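Local coordinates for cohesin (Archaeoglobus fulgidus, PDB 2XDH), which probably serves as a dockerin-binding cohesin domain, a non-cellulosomal protein-protein recognition module within a longer archaeal protein, at residues A[2-8]-A[20-26]; A[33-39]-A[84-89]; A[120-126]-A[146-152]. All coordinates share one frame. Where two conformers were deposited one is given. Numbering follows the deposited sequence.

Contact 1 (A[2-8]-A[20-26])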
loop_
_atom_site.group_PDB
_atom_site.type_symbol
_atom_site.label_atom_id
_atom_site.label_comp_id
_atom_site.label_asym_id
_atom_site.label_seq_id
_atom_site.Cartn_x
_atom_site.Cartn_y
_atom_site.Cartn_z
ATOM N N LYS A 2 8.270 -8.339 -2.824
ATOM C CA LYS A 2 8.439 -9.162 -1.631
ATOM C C LYS A 2 9.485 -8.583 -0.653
ATOM O O LYS A 2 10.598 -8.263 -1.047
ATOM C CB LYS A 2 8.824 -10.579 -2.048
ATOM C CG LYS A 2 9.186 -11.500 -0.897
ATOM C CD LYS A 2 8.055 -11.594 0.117
ATOM C CE LYS A 2 8.286 -12.736 1.092
ATOM N NZ LYS A 2 8.294 -14.054 0.404
ATOM N N THR A 3 9.121 -8.461 0.616
ATOM C CA THR A 3 10.034 -7.904 1.612
ATOM C C THR A 3 11.174 -8.895 1.838
ATOM O O THR A 3 10.942 -10.076 2.053
ATOM C CB THR A 3 9.297 -7.588 2.929
ATOM O OG1 THR A 3 8.212 -6.692 2.642
ATOM C CG2 THR A 3 10.225 -6.916 3.929
ATOM N N THR A 4 12.408 -8.416 1.769
ATOM C CA THR A 4 13.547 -9.313 1.927
ATOM C C THR A 4 14.536 -8.730 2.888
ATOM O O THR A 4 14.810 -7.544 2.829
ATOM C CB THR A 4 14.249 -9.518 0.561
ATOM O OG1 THR A 4 13.280 -9.992 -0.392
ATOM C CG2 THR A 4 15.398 -10.524 0.681
ATOM N N ILE A 5 15.081 -9.568 3.766
ATOM C CA ILE A 5 16.131 -9.112 4.676
ATOM C C ILE A 5 17.431 -9.776 4.242
ATOM O O ILE A 5 17.453 -10.984 4.013
ATOM C CB ILE A 5 15.826 -9.495 6.127
ATOM C CG1 ILE A 5 14.540 -8.782 6.580
ATOM C CG2 ILE A 5 16.992 -9.069 7.047
ATOM C CD1 ILE A 5 14.060 -9.201 7.972
ATOM N N ILE A 6 18.495 -8.991 4.124
ATOM C CA ILE A 6 19.736 -9.459 3.501
ATOM C C ILE A 6 20.958 -9.141 4.348
ATOM O O ILE A 6 21.213 -7.982 4.650
ATOM C CB ILE A 6 19.948 -8.755 2.164
ATOM C CG1 ILE A 6 18.757 -9.011 1.241
ATOM C CG2 ILE A 6 21.272 -9.200 1.525
ATOM C CD1 ILE A 6 18.902 -8.355 -0.131
ATOM N N ALA A 7 21.711 -10.166 4.731
ATOM C CA ALA A 7 22.974 -9.939 5.421
ATOM C C ALA A 7 24.058 -9.663 4.376
ATOM O O ALA A 7 24.152 -10.359 3.368
ATOM C CB ALA A 7 23.334 -11.146 6.270
ATOM N N GLY A 8 24.873 -8.641 4.610
ATOM C CA GLY A 8 25.907 -8.287 3.660
ATOM C C GLY A 8 27.029 -9.312 3.615
ATOM O O GLY A 8 27.167 -10.150 4.514
ATOM N N VAL A 20 29.677 -4.944 8.457
ATOM C CA VAL A 20 28.713 -5.713 7.663
ATOM C C VAL A 20 27.298 -5.249 7.965
ATOM O O VAL A 20 26.842 -5.332 9.106
ATOM C CB VAL A 20 28.778 -7.206 7.998
ATOM C CG1 VAL A 20 27.726 -7.965 7.211
ATOM C CG2 VAL A 20 30.193 -7.764 7.726
ATOM N N PRO A 21 26.602 -4.743 6.947
ATOM C CA PRO A 21 25.222 -4.321 7.168
ATOM C C PRO A 21 24.266 -5.494 7.056
ATOM O O PRO A 21 24.557 -6.473 6.358
ATOM C CB PRO A 21 24.969 -3.368 6.000
ATOM C CG PRO A 21 25.791 -3.967 4.871
ATOM C CD PRO A 21 27.050 -4.494 5.559
ATOM N N VAL A 22 23.130 -5.387 7.741
ATOM C CA VAL A 22 21.967 -6.209 7.432
ATOM C C VAL A 22 20.900 -5.251 6.911
ATOM O O VAL A 22 20.542 -4.276 7.584
ATOM C CB VAL A 22 21.477 -6.958 8.671
ATOM C CG1 VAL A 22 20.122 -7.611 8.420
ATOM C CG2 VAL A 22 22.531 -7.993 9.102
ATOM N N LYS A 23 20.419 -5.504 5.699
ATOM C CA LYS A 23 19.567 -4.549 5.014
ATOM C C LYS A 23 18.160 -5.104 4.856
ATOM O O LYS A 23 17.945 -6.312 4.918
ATOM C CB LYS A 23 20.100 -4.264 3.609
ATOM C CG LYS A 23 21.503 -3.752 3.550
ATOM C CD LYS A 23 22.046 -3.918 2.137
ATOM C CE LYS A 23 22.330 -5.384 1.836
ATOM N NZ LYS A 23 22.944 -5.553 0.494
ATOM N N ILE A 24 17.212 -4.214 4.601
ATOM C CA ILE A 24 15.876 -4.656 4.209
ATOM C C ILE A 24 15.556 -4.111 2.828
ATOM O O ILE A 24 15.979 -3.009 2.464
ATOM C CB ILE A 24 14.805 -4.246 5.256
ATOM C CG1 ILE A 24 13.481 -4.977 5.001
ATOM C CG2 ILE A 24 14.604 -2.729 5.269
ATOM C CD1 ILE A 24 12.572 -5.029 6.237
ATOM N N GLU A 25 14.807 -4.875 2.048
ATOM C CA GLU A 25 14.413 -4.405 0.733
ATOM C C GLU A 25 12.904 -4.557 0.579
ATOM O O GLU A 25 12.334 -5.582 0.969
ATOM C CB GLU A 25 15.161 -5.194 -0.349
ATOM C CG GLU A 25 16.688 -5.125 -0.196
ATOM C CD GLU A 25 17.245 -3.719 -0.399
ATOM O OE1 GLU A 25 16.793 -3.044 -1.346
ATOM O OE2 GLU A 25 18.122 -3.281 0.391
ATOM N N ASN A 26 12.268 -3.515 0.048
ATOM C CA ASN A 26 10.823 -3.482 -0.138
ATOM C C ASN A 26 10.030 -3.641 1.151
ATOM O O ASN A 26 9.016 -4.331 1.190
ATOM C CB ASN A 26 10.413 -4.529 -1.159
ATOM C CG ASN A 26 11.154 -4.355 -2.471
ATOM O OD1 ASN A 26 11.151 -3.274 -3.057
ATOM N ND2 ASN A 26 11.836 -5.398 -2.904
HETATM O O HOH W 1 12.715 -7.549 -1.952
#
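Residues 2-8 and 20-26 form the antiparallel arms of the first beta hairpin of the cohesin domain; the axes of strands 3-7 and 20-24 approach to 4.6 Å and run at 173°. On the face carrying Ile5, Ala7, Val22 and Ile24 the side chains interdigitate. Ile24 CD1 fills the notch between Thr3 CG2 (3.8 Å) and Ile5 CG1 (4.3 Å), while Ile5 CG2 leans the other way onto Val22 CG1 (3.7 Å). The small Ala7 leaves room for Val22, its CB lying 4.3 Å from Val22 CG2. On the reverse face Ile6 is the bump and the aliphatic parts of two charged residues are the hollow: its CG2 meets Lys23 CE at 4.0 Å and its CD1 meets Glu25 CG at 3.9 Å. Gly8 fits closely beside Pro21, whose CD would clash with a beta carbon there, and Gly8 N donates to Pro21 O (2.8 Å). Paired bonds run from Thr4 N to Glu25 O (2.9 Å) and Glu25 N to Thr4 O (2.8 Å), and from Ile6 N to Lys23 O and Lys23 N to Ile6 O (both 2.8 Å). At the open end Thr3 OG1 donates to Asn26 O (2.9 Å), and a water fills the gap between Lys2 O (2.4 Å) and Asn26 ND2 (2.5 Å). The hairpin is flanked by further strands: 142-151 pairs in parallel with residues 2-8 through Ala143 and Ile145, 82-91 borders residues 20-26, and Leu127 of strand 123-134 touches Ile5, Ala7 and Val22.

Contact 2 (A[33-39]-A[84-89])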
loop_
_atom_site.group_PDB
_atom_site.type_symbol
_atom_site.label_atom_id
_atom_site.label_comp_id
_atom_site.label_asym_id
_atom_site.label_seq_id
_atom_site.Cartn_x
_atom_site.Cartn_y
_atom_site.Cartn_z
ATOM N N ILE A 33 10.713 -5.834 14.304
ATOM C CA ILE A 33 11.526 -6.891 13.723
ATOM C C ILE A 33 12.321 -7.510 14.850
ATOM O O ILE A 33 12.960 -6.788 15.621
ATOM C CB ILE A 33 12.550 -6.303 12.731
ATOM C CG1 ILE A 33 11.853 -5.579 11.582
ATOM C CG2 ILE A 33 13.486 -7.396 12.213
ATOM C CD1 ILE A 33 12.818 -4.902 10.632
ATOM N N ASN A 34 12.262 -8.833 14.973
ATOM C CA ASN A 34 13.232 -9.535 15.797
ATOM C C ASN A 34 13.903 -10.552 14.923
ATOM O O ASN A 34 13.239 -11.239 14.151
ATOM C CB ASN A 34 12.584 -10.232 16.986
ATOM C CG ASN A 34 12.259 -9.267 18.095
ATOM O OD1 ASN A 34 12.943 -9.222 19.116
ATOM N ND2 ASN A 34 11.236 -8.452 17.881
ATOM N N LEU A 35 15.220 -10.644 15.031
ATOM C CA LEU A 35 15.943 -11.632 14.249
ATOM C C LEU A 35 17.222 -12.039 14.952
ATOM O O LEU A 35 17.614 -11.422 15.951
ATOM C CB LEU A 35 16.243 -11.103 12.845
ATOM C CG LEU A 35 17.072 -9.817 12.710
ATOM C CD1 LEU A 35 18.565 -10.093 12.918
ATOM C CD2 LEU A 35 16.843 -9.212 11.337
ATOM N N ILE A 36 17.837 -13.104 14.437
ATOM C CA ILE A 36 19.112 -13.587 14.913
ATOM C C ILE A 36 20.054 -13.623 13.721
ATOM O O ILE A 36 19.710 -14.171 12.666
ATOM C CB ILE A 36 18.981 -15.003 15.475
ATOM C CG1 ILE A 36 18.069 -15.000 16.709
ATOM C CG2 ILE A 36 20.341 -15.551 15.844
ATOM C CD1 ILE A 36 17.819 -16.383 17.260
ATOM N N LEU A 37 21.225 -13.009 13.873
ATOM C CA LEU A 37 22.296 -13.135 12.881
ATOM C C LEU A 37 23.376 -14.022 13.450
ATOM O O LEU A 37 23.977 -13.690 14.470
ATOM C CB LEU A 37 22.907 -11.767 12.573
ATOM C CG LEU A 37 24.097 -11.800 11.606
ATOM C CD1 LEU A 37 23.630 -12.136 10.200
ATOM C CD2 LEU A 37 24.823 -10.460 11.605
ATOM N N SER A 38 23.617 -15.164 12.819
ATOM C CA SER A 38 24.691 -16.035 13.275
ATOM C C SER A 38 25.943 -15.708 12.482
ATOM O O SER A 38 25.862 -15.377 11.302
ATOM C CB SER A 38 24.317 -17.511 13.101
ATOM O OG SER A 38 23.245 -17.863 13.955
ATOM N N TYR A 39 27.100 -15.793 13.130
ATOM C CA TYR A 39 28.358 -15.479 12.469
ATOM C C TYR A 39 29.436 -16.522 12.765
ATOM O O TYR A 39 29.374 -17.204 13.782
ATOM C CB TYR A 39 28.822 -14.087 12.893
ATOM C CG TYR A 39 29.017 -13.945 14.378
ATOM C CD1 TYR A 39 30.265 -14.129 14.955
ATOM C CD2 TYR A 39 27.952 -13.623 15.212
ATOM C CE1 TYR A 39 30.450 -13.997 16.324
ATOM C CE2 TYR A 39 28.126 -13.489 16.584
ATOM C CZ TYR A 39 29.382 -13.680 17.129
ATOM O OH TYR A 39 29.574 -13.546 18.487
ATOM N N LEU A 84 19.197 -1.922 8.306
ATOM C CA LEU A 84 18.554 -2.065 9.607
ATOM C C LEU A 84 19.583 -1.910 10.711
ATOM O O LEU A 84 19.301 -1.340 11.762
ATOM C CB LEU A 84 17.902 -3.445 9.721
ATOM C CG LEU A 84 16.739 -3.687 8.763
ATOM C CD1 LEU A 84 16.228 -5.114 8.923
ATOM C CD2 LEU A 84 15.634 -2.666 9.052
ATOM N N PHE A 85 20.776 -2.444 10.478
ATOM C CA PHE A 85 21.875 -2.270 11.427
ATOM C C PHE A 85 23.179 -2.662 10.758
ATOM O O PHE A 85 23.169 -3.237 9.674
ATOM C CB PHE A 85 21.648 -3.045 12.733
ATOM C CG PHE A 85 21.503 -4.554 12.556
ATOM C CD1 PHE A 85 22.599 -5.393 12.716
ATOM C CD2 PHE A 85 20.268 -5.120 12.275
ATOM C CE1 PHE A 85 22.479 -6.773 12.579
ATOM C CE2 PHE A 85 20.128 -6.502 12.134
ATOM C CZ PHE A 85 21.241 -7.331 12.284
ATOM N N TYR A 86 24.292 -2.312 11.391
ATOM C CA TYR A 86 25.625 -2.642 10.899
ATOM C C TYR A 86 26.292 -3.407 12.026
ATOM O O TYR A 86 26.111 -3.066 13.198
ATOM C CB TYR A 86 26.434 -1.359 10.611
ATOM C CG TYR A 86 26.152 -0.724 9.266
ATOM C CD1 TYR A 86 26.913 -1.063 8.145
ATOM C CD2 TYR A 86 25.134 0.219 9.107
ATOM C CE1 TYR A 86 26.669 -0.489 6.900
ATOM C CE2 TYR A 86 24.875 0.796 7.854
ATOM C CZ TYR A 86 25.650 0.430 6.759
ATOM O OH TYR A 86 25.419 0.978 5.514
ATOM N N VAL A 87 27.039 -4.450 11.694
ATOM C CA VAL A 87 27.844 -5.107 12.711
ATOM C C VAL A 87 29.316 -4.833 12.440
ATOM O O VAL A 87 29.804 -5.031 11.335
ATOM C CB VAL A 87 27.565 -6.633 12.804
ATOM C CG1 VAL A 87 28.398 -7.258 13.915
ATOM C CG2 VAL A 87 26.085 -6.881 13.075
ATOM N N LYS A 88 30.020 -4.334 13.448
ATOM C CA LYS A 88 31.454 -4.164 13.320
ATOM C C LYS A 88 32.104 -5.439 13.835
ATOM O O LYS A 88 31.937 -5.803 15.004
ATOM C CB LYS A 88 31.938 -2.944 14.111
ATOM C CG LYS A 88 33.408 -2.621 13.870
ATOM C CD LYS A 88 33.843 -1.370 14.619
ATOM C CE LYS A 88 35.167 -0.849 14.080
ATOM N NZ LYS A 88 35.088 -0.642 12.600
ATOM N N PHE A 89 32.825 -6.125 12.954
ATOM C CA PHE A 89 33.504 -7.361 13.308
ATOM C C PHE A 89 34.998 -7.132 13.278
ATOM O O PHE A 89 35.489 -6.235 12.596
ATOM C CB PHE A 89 33.217 -8.462 12.290
ATOM C CG PHE A 89 31.838 -9.058 12.377
ATOM C CD1 PHE A 89 31.469 -9.831 13.466
ATOM C CD2 PHE A 89 30.934 -8.898 11.329
ATOM C CE1 PHE A 89 30.219 -10.414 13.526
ATOM C CE2 PHE A 89 29.691 -9.462 11.379
ATOM C CZ PHE A 89 29.317 -10.228 12.477
#
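Phe85 presents its ring edge to two leucines, CZ lying 3.9 Å from Leu35 CD1 and CE1 4.5 Å from Leu37 CD2. This is core packing across the cohesin beta sandwich, a jelly-roll fold: strands 33-38 and 85-89 belong to opposing layers, their axes 11.2 Å apart and crossing at -27°, and they meet through side chains with no hydrogen bond between them. Every second residue of 33-39 points inward, giving a row of Ile33, Leu35, Leu37 and Tyr39. Across from it stand Leu84, Phe85, Val87 and Phe89. Leu84 and Phe85 are consecutive yet both point toward 33-39, because they form a classic beta bulge opposite Val22. The bulge lets Leu84 CD1 reach Ile33 CD1 (3.8 Å) while Phe85 serves the leucines. Farther along, Leu37 CD2 rests on Val87 CG2 at 4.1 Å. Strand 67-74 lies beside 33-38 in the same layer, with backbone hydrogen bonds to Ile33, Leu35 and Leu37, and Val48 of strand 43-50 also touches Phe85. At the far end the two aromatic rings lie obliquely, centroids 5.5 Å apart and planes at 48°, with Phe89 CE1 over one face of the Tyr39 ring, 3.8 Å from Tyr39 CG.

Contact 3 (A[120-126]-A[146-152])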
loop_
_atom_site.group_PDB
_atom_site.type_symbol
_atom_site.label_atom_id
_atom_site.label_comp_id
_atom_site.label_asym_id
_atom_site.label_seq_id
_atom_site.Cartn_x
_atom_site.Cartn_y
_atom_site.Cartn_z
ATOM N N ARG A 120 40.793 -22.047 -0.366
ATOM C CA ARG A 120 40.195 -21.215 0.689
ATOM C C ARG A 120 38.744 -21.623 0.921
ATOM O O ARG A 120 38.139 -22.290 0.083
ATOM C CB ARG A 120 40.251 -19.719 0.363
ATOM C CG ARG A 120 41.542 -19.023 0.776
ATOM C CD ARG A 120 41.583 -17.602 0.232
ATOM N NE ARG A 120 42.933 -17.045 0.229
ATOM C CZ ARG A 120 43.241 -15.840 -0.240
ATOM N NH1 ARG A 120 42.295 -15.060 -0.743
ATOM N NH2 ARG A 120 44.496 -15.413 -0.205
ATOM N N ASN A 121 38.187 -21.215 2.056
ATOM C CA ASN A 121 36.796 -21.529 2.366
ATOM C C ASN A 121 36.003 -20.346 2.920
ATOM O O ASN A 121 36.538 -19.493 3.634
ATOM C CB ASN A 121 36.703 -22.730 3.313
ATOM C CG ASN A 121 35.821 -23.836 2.763
ATOM O OD1 ASN A 121 36.144 -25.018 2.876
ATOM N ND2 ASN A 121 34.702 -23.455 2.156
ATOM N N SER A 122 34.720 -20.311 2.583
ATOM C CA SER A 122 33.846 -19.213 2.971
ATOM C C SER A 122 33.022 -19.551 4.211
ATOM O O SER A 122 32.926 -20.711 4.609
ATOM C CB SER A 122 32.927 -18.836 1.805
ATOM O OG SER A 122 32.204 -19.960 1.331
ATOM N N HIS A 123 32.433 -18.527 4.817
ATOM C CA HIS A 123 31.626 -18.690 6.023
ATOM C C HIS A 123 30.292 -17.966 5.865
ATOM O O HIS A 123 30.211 -16.961 5.173
ATOM C CB HIS A 123 32.357 -18.119 7.236
ATOM C CG HIS A 123 33.708 -18.715 7.464
ATOM N ND1 HIS A 123 33.910 -19.817 8.268
ATOM C CD2 HIS A 123 34.927 -18.361 6.994
ATOM C CE1 HIS A 123 35.197 -20.117 8.283
ATOM N NE2 HIS A 123 35.836 -19.250 7.518
ATOM N N ALA A 124 29.260 -18.479 6.523
ATOM C CA ALA A 124 27.916 -17.927 6.392
ATOM C C ALA A 124 27.658 -16.896 7.455
ATOM O O ALA A 124 28.079 -17.067 8.603
ATOM C CB ALA A 124 26.881 -19.045 6.494
ATOM N N LEU A 125 26.999 -15.805 7.065
ATOM C CA LEU A 125 26.398 -14.886 8.026
ATOM C C LEU A 125 24.920 -15.150 7.860
ATOM O O LEU A 125 24.315 -14.684 6.892
ATOM C CB LEU A 125 26.734 -13.442 7.674
ATOM C CG LEU A 125 28.227 -13.126 7.868
ATOM C CD1 LEU A 125 28.664 -11.917 7.053
ATOM C CD2 LEU A 125 28.517 -12.911 9.350
ATOM N N THR A 126 24.351 -15.927 8.782
ATOM C CA THR A 126 22.997 -16.438 8.604
ATOM C C THR A 126 21.944 -15.644 9.364
ATOM O O THR A 126 22.147 -15.245 10.501
ATOM C CB THR A 126 22.892 -17.920 9.027
ATOM O OG1 THR A 126 22.984 -18.024 10.452
ATOM C CG2 THR A 126 23.998 -18.733 8.393
ATOM N N ASN A 146 21.302 -14.837 3.138
ATOM C CA ASN A 146 22.439 -14.862 4.048
ATOM C C ASN A 146 23.678 -14.223 3.427
ATOM O O ASN A 146 23.753 -14.042 2.216
ATOM C CB ASN A 146 22.705 -16.294 4.489
ATOM C CG ASN A 146 21.543 -16.864 5.269
ATOM O OD1 ASN A 146 20.836 -16.122 5.946
ATOM N ND2 ASN A 146 21.336 -18.172 5.182
ATOM N N GLY A 147 24.637 -13.863 4.264
ATOM C CA GLY A 147 25.823 -13.199 3.772
ATOM C C GLY A 147 26.931 -14.214 3.732
ATOM O O GLY A 147 26.785 -15.310 4.267
ATOM N N THR A 148 28.039 -13.847 3.109
ATOM C CA THR A 148 29.178 -14.756 3.005
ATOM C C THR A 148 30.435 -13.988 3.403
ATOM O O THR A 148 30.641 -12.854 2.967
ATOM C CB THR A 148 29.321 -15.257 1.572
ATOM O OG1 THR A 148 28.091 -15.870 1.163
ATOM C CG2 THR A 148 30.466 -16.260 1.452
ATOM N N PHE A 149 31.266 -14.583 4.244
ATOM C CA PHE A 149 32.508 -13.913 4.615
ATOM C C PHE A 149 33.721 -14.781 4.338
ATOM O O PHE A 149 33.707 -15.974 4.626
ATOM C CB PHE A 149 32.519 -13.514 6.087
ATOM C CG PHE A 149 33.885 -13.121 6.567
ATOM C CD1 PHE A 149 34.342 -11.832 6.385
ATOM C CD2 PHE A 149 34.731 -14.059 7.133
ATOM C CE1 PHE A 149 35.615 -11.472 6.789
ATOM C CE2 PHE A 149 36.002 -13.707 7.540
ATOM C CZ PHE A 149 36.443 -12.407 7.367
ATOM N N ARG A 150 34.767 -14.174 3.782
ATOM C CA ARG A 150 36.012 -14.886 3.489
ATOM C C ARG A 150 37.238 -14.140 4.014
ATOM O O ARG A 150 37.328 -12.920 3.906
ATOM C CB ARG A 150 36.187 -15.110 1.979
ATOM C CG ARG A 150 35.340 -16.220 1.395
ATOM C CD ARG A 150 36.056 -16.910 0.238
ATOM N NE ARG A 150 36.559 -15.964 -0.757
ATOM C CZ ARG A 150 37.820 -15.921 -1.178
ATOM N NH1 ARG A 150 38.709 -16.776 -0.691
ATOM N NH2 ARG A 150 38.194 -15.027 -2.087
ATOM N N ILE A 151 38.198 -14.875 4.557
ATOM C CA ILE A 151 39.473 -14.261 4.891
ATOM C C ILE A 151 40.300 -14.131 3.620
ATOM O O ILE A 151 40.450 -15.090 2.867
ATOM C CB ILE A 151 40.239 -15.067 5.934
ATOM C CG1 ILE A 151 39.388 -15.243 7.191
ATOM C CG2 ILE A 151 41.549 -14.378 6.280
ATOM C CD1 ILE A 151 40.095 -16.011 8.254
ATOM N N VAL A 152 40.840 -12.938 3.399
ATOM C CA VAL A 152 41.450 -12.570 2.127
ATOM C C VAL A 152 42.712 -11.724 2.376
ATOM O O VAL A 152 42.882 -11.176 3.461
ATOM C CB VAL A 152 40.406 -11.796 1.283
ATOM C CG1 VAL A 152 40.970 -10.505 0.725
ATOM C CG2 VAL A 152 39.817 -12.693 0.195
#
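Strands 123-134 and 142-151 form a beta hairpin of the cohesin sandwich, and residues 120-126 and 146-152 are its ends farthest from the turn. Two antiparallel hydrogen-bonded pairs satisfy the facing backbone: His123 N to Phe149 O (2.9 Å) with Phe149 N to His123 O (2.8 Å), and Leu125 N to Gly147 O with Gly147 N to Leu125 O (both 2.8 Å). Between them Ala124 faces Thr148 in a non-hydrogen-bonded pair, so Thr148 N turns outward to Ser9 OG, while Thr148 and Arg150 also bond with the backbone of Ala10. Asn146 OD1 accepts from Leu127 N, and Thr126 OG1 bonds to Gln128 OE1. On the inward face Leu125 CD1 packs on Phe149 CB (4.3 Å). The charged end is less well settled: Arg120 NH1 and Arg150 NH2 each form a long, weak ion pair with Glu155 OE1, and the like-charged Arg120 NH1 and Arg150 NH1 come to 4.0 Å from each other.

The three contacts interlock around one hydrophobic core. Contacts 1 and 2, centres about 10 Å apart, both use strand 17-38, and residues 20-26 pair directly with 84-89 through probable hydrogen bonds from Val87 N to Val20 O (2.7 Å) and Leu84 N to Val22 O (2.8 Å). Contacts 2 and 3, centres about 15 Å apart, join where Ser38 N reaches Thr126 O (2.7 Å). Contacts 1 and 3, centres about 17 Å apart, meet by packing, Leu125 CD1 lying 3.4 Å from Gly8 O, a buried carbonyl with no polar partner in the model. Asp136, a magnesium-binding residue although no ion is bound to this chain here, lies in the turn of the contact 3 hairpin, away from all three contacts.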